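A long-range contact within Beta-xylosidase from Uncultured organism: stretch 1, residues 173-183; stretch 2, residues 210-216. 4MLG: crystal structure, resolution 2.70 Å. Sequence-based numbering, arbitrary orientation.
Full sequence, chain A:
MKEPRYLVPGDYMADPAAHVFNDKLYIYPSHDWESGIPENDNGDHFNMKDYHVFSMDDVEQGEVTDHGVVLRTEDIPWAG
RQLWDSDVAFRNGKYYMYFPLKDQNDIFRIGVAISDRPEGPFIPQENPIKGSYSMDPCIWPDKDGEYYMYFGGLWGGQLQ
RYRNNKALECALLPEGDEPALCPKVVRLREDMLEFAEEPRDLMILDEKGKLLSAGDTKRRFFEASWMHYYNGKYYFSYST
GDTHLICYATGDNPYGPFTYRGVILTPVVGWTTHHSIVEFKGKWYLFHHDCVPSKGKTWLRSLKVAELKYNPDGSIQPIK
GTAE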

# COMPACT_ATOMS: atom_id res chain seq x y z
N LEU A 173 -15.48 -10.79 -4.30
CA LEU A 173 -15.26 -12.21 -4.50
C LEU A 173 -16.22 -12.76 -5.55
O LEU A 173 -17.44 -12.67 -5.39
CB LEU A 173 -15.44 -12.97 -3.18
CG LEU A 173 -14.27 -12.94 -2.19
CD1 LEU A 173 -14.70 -13.48 -0.84
CD2 LEU A 173 -13.09 -13.72 -2.74
N PRO A 174 -15.67 -13.31 -6.64
CA PRO A 174 -16.50 -13.89 -7.71
C PRO A 174 -17.35 -15.04 -7.18
O PRO A 174 -16.94 -15.71 -6.24
CB PRO A 174 -15.46 -14.40 -8.72
CG PRO A 174 -14.19 -14.53 -7.95
CD PRO A 174 -14.23 -13.45 -6.92
N GLU A 175 -18.53 -15.24 -7.77
CA GLU A 175 -19.45 -16.27 -7.29
C GLU A 175 -19.93 -17.20 -8.40
O GLU A 175 -20.16 -16.78 -9.53
CB GLU A 175 -20.66 -15.63 -6.61
CG GLU A 175 -20.37 -14.89 -5.32
CD GLU A 175 -21.61 -14.28 -4.70
OE1 GLU A 175 -22.60 -14.08 -5.44
OE2 GLU A 175 -21.61 -14.00 -3.48
N GLY A 176 -20.09 -18.48 -8.05
CA GLY A 176 -20.70 -19.45 -8.94
C GLY A 176 -20.01 -19.66 -10.27
O GLY A 176 -18.84 -20.04 -10.33
N ASP A 177 -20.74 -19.41 -11.36
CA ASP A 177 -20.25 -19.67 -12.71
C ASP A 177 -19.24 -18.61 -13.18
O ASP A 177 -18.58 -18.79 -14.20
CB ASP A 177 -21.42 -19.76 -13.69
CG ASP A 177 -21.03 -20.42 -15.00
OD1 ASP A 177 -20.12 -21.28 -14.99
OD2 ASP A 177 -21.63 -20.08 -16.04
N GLU A 178 -19.14 -17.52 -12.43
CA GLU A 178 -18.14 -16.49 -12.72
C GLU A 178 -16.74 -17.08 -12.61
O GLU A 178 -16.50 -17.92 -11.74
CB GLU A 178 -18.29 -15.30 -11.76
CG GLU A 178 -19.65 -14.61 -11.83
CD GLU A 178 -19.83 -13.59 -10.71
OE1 GLU A 178 -18.86 -13.33 -9.97
OE2 GLU A 178 -20.95 -13.06 -10.58
N PRO A 179 -15.83 -16.66 -13.49
CA PRO A 179 -14.45 -17.17 -13.45
C PRO A 179 -13.76 -16.83 -12.14
O PRO A 179 -13.76 -15.67 -11.73
CB PRO A 179 -13.77 -16.45 -14.62
CG PRO A 179 -14.64 -15.26 -14.89
CD PRO A 179 -16.03 -15.70 -14.58
N ALA A 180 -13.18 -17.83 -11.49
CA ALA A 180 -12.50 -17.62 -10.21
C ALA A 180 -11.25 -16.78 -10.39
O ALA A 180 -10.68 -16.72 -11.48
CB ALA A 180 -12.15 -18.96 -9.58
N LEU A 181 -10.81 -16.14 -9.31
CA LEU A 181 -9.58 -15.36 -9.34
C LEU A 181 -8.38 -16.27 -9.60
O LEU A 181 -8.33 -17.40 -9.12
CB LEU A 181 -9.39 -14.61 -8.02
CG LEU A 181 -10.34 -13.45 -7.76
CD1 LEU A 181 -9.98 -12.75 -6.46
CD2 LEU A 181 -10.32 -12.47 -8.92
N CYS A 182 -7.42 -15.76 -10.36
CA CYS A 182 -6.23 -16.53 -10.70
C CYS A 182 -5.08 -16.12 -9.80
O CYS A 182 -5.03 -14.98 -9.32
CB CYS A 182 -5.84 -16.29 -12.16
SG CYS A 182 -7.17 -16.58 -13.36
N PRO A 183 -4.14 -17.05 -9.56
CA PRO A 183 -2.89 -16.67 -8.89
C PRO A 183 -2.08 -15.76 -9.81
O PRO A 183 -2.33 -15.74 -11.01
CB PRO A 183 -2.18 -18.01 -8.70
CG PRO A 183 -2.75 -18.90 -9.75
CD PRO A 183 -4.18 -18.49 -9.87
N LYS A 210 -11.14 -24.27 -20.19
CA LYS A 210 -11.95 -23.16 -19.68
C LYS A 210 -11.50 -22.77 -18.27
O LYS A 210 -11.19 -23.64 -17.46
CB LYS A 210 -13.43 -23.55 -19.67
CG LYS A 210 -14.36 -22.46 -19.14
CD LYS A 210 -15.81 -22.91 -19.18
CE LYS A 210 -16.73 -21.85 -18.60
NZ LYS A 210 -16.64 -20.57 -19.36
N LEU A 211 -11.45 -21.47 -18.01
CA LEU A 211 -11.07 -20.95 -16.69
C LEU A 211 -11.94 -21.54 -15.59
O LEU A 211 -13.16 -21.58 -15.71
CB LEU A 211 -11.19 -19.43 -16.67
CG LEU A 211 -10.02 -18.61 -17.23
CD1 LEU A 211 -10.43 -17.16 -17.39
CD2 LEU A 211 -8.81 -18.73 -16.32
N LEU A 212 -11.30 -22.00 -14.52
CA LEU A 212 -12.01 -22.56 -13.38
C LEU A 212 -12.96 -21.54 -12.77
O LEU A 212 -12.59 -20.38 -12.55
CB LEU A 212 -11.04 -23.08 -12.32
CG LEU A 212 -10.24 -24.33 -12.67
CD1 LEU A 212 -9.26 -24.66 -11.56
CD2 LEU A 212 -11.18 -25.50 -12.93
N SER A 213 -14.19 -21.97 -12.51
CA SER A 213 -15.21 -21.09 -11.96
C SER A 213 -15.00 -20.87 -10.46
O SER A 213 -14.21 -21.56 -9.83
CB SER A 213 -16.61 -21.66 -12.22
OG SER A 213 -16.73 -22.97 -11.69
N ALA A 214 -15.72 -19.90 -9.91
CA ALA A 214 -15.61 -19.54 -8.51
C ALA A 214 -16.30 -20.57 -7.62
O ALA A 214 -15.91 -20.77 -6.46
CB ALA A 214 -16.18 -18.16 -8.26
N GLY A 215 -17.33 -21.21 -8.16
CA GLY A 215 -18.06 -22.23 -7.42
C GLY A 215 -17.29 -23.53 -7.32
O GLY A 215 -17.50 -24.31 -6.39
N ASP A 216 -16.38 -23.76 -8.26
CA ASP A 216 -15.59 -24.98 -8.28
C ASP A 216 -14.52 -24.95 -7.20
O ASP A 216 -13.32 -24.96 -7.49
CB ASP A 216 -14.94 -25.17 -9.65
CG ASP A 216 -14.53 -26.60 -9.91
OD1 ASP A 216 -14.39 -27.38 -8.94
OD2 ASP A 216 -14.33 -26.95 -11.10

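Three hydrogen bonds, all between backbone atoms, join the two stretches. Ala 180 N donates to Leu 212 O (2.8 Å), and Ala 214 N returns a bond to Glu 178 O (2.8 Å). These two bonds flank Pro 179 and Ser 213, whose backbones form a single beta bridge with their CA atoms 4.3 Å apart. Proline fits here because its nitrogen carries no hydrogen and none is needed: the bridge is made by the amide and carbonyl of its neighbours. Glu 178 O also lies 3.4 Å from Ser 213 CA, in a CA-H...O contact.

The third bond runs from Gly 215 N to Gly 176 O (2.9 Å). Gly 176 sits within a type II' turn from Glu 175 to Glu 178, and its positive phi of 59° favours glycine. The turn is closed by Glu 178 N bonding to Glu 175 O (3.2 Å), while the Glu 178 side chain, extended at chi2, reaches back across the turn, and its OE1 accepts from Glu 175 N (2.9 Å). The turn thus presents the carbonyl of Gly 176 to the second stretch.

Packing around this polar framework is modest, in keeping with a total buried surface of 432 Å². Ala 214 gives up the most area, 79 Å². Its methyl points toward stretch 1, and Ala 214 CB lies 3.9 Å from Pro 174 CB and 4.3 Å from Ala 180 CB. Ala 180, itself buried, also points its methyl across, with CB 3.3 Å from Ser 213 O; these short side chains accompany close backbones, the CA atoms of Ala 180 and Ala 214 being 4.0 Å apart. Farther out, Leu 211 extends the apolar contact through both methyls: CD2 reaches Cys 182 SG at 4.0 Å, and CD1 approaches Pro 179 CB more loosely at 4.4 Å.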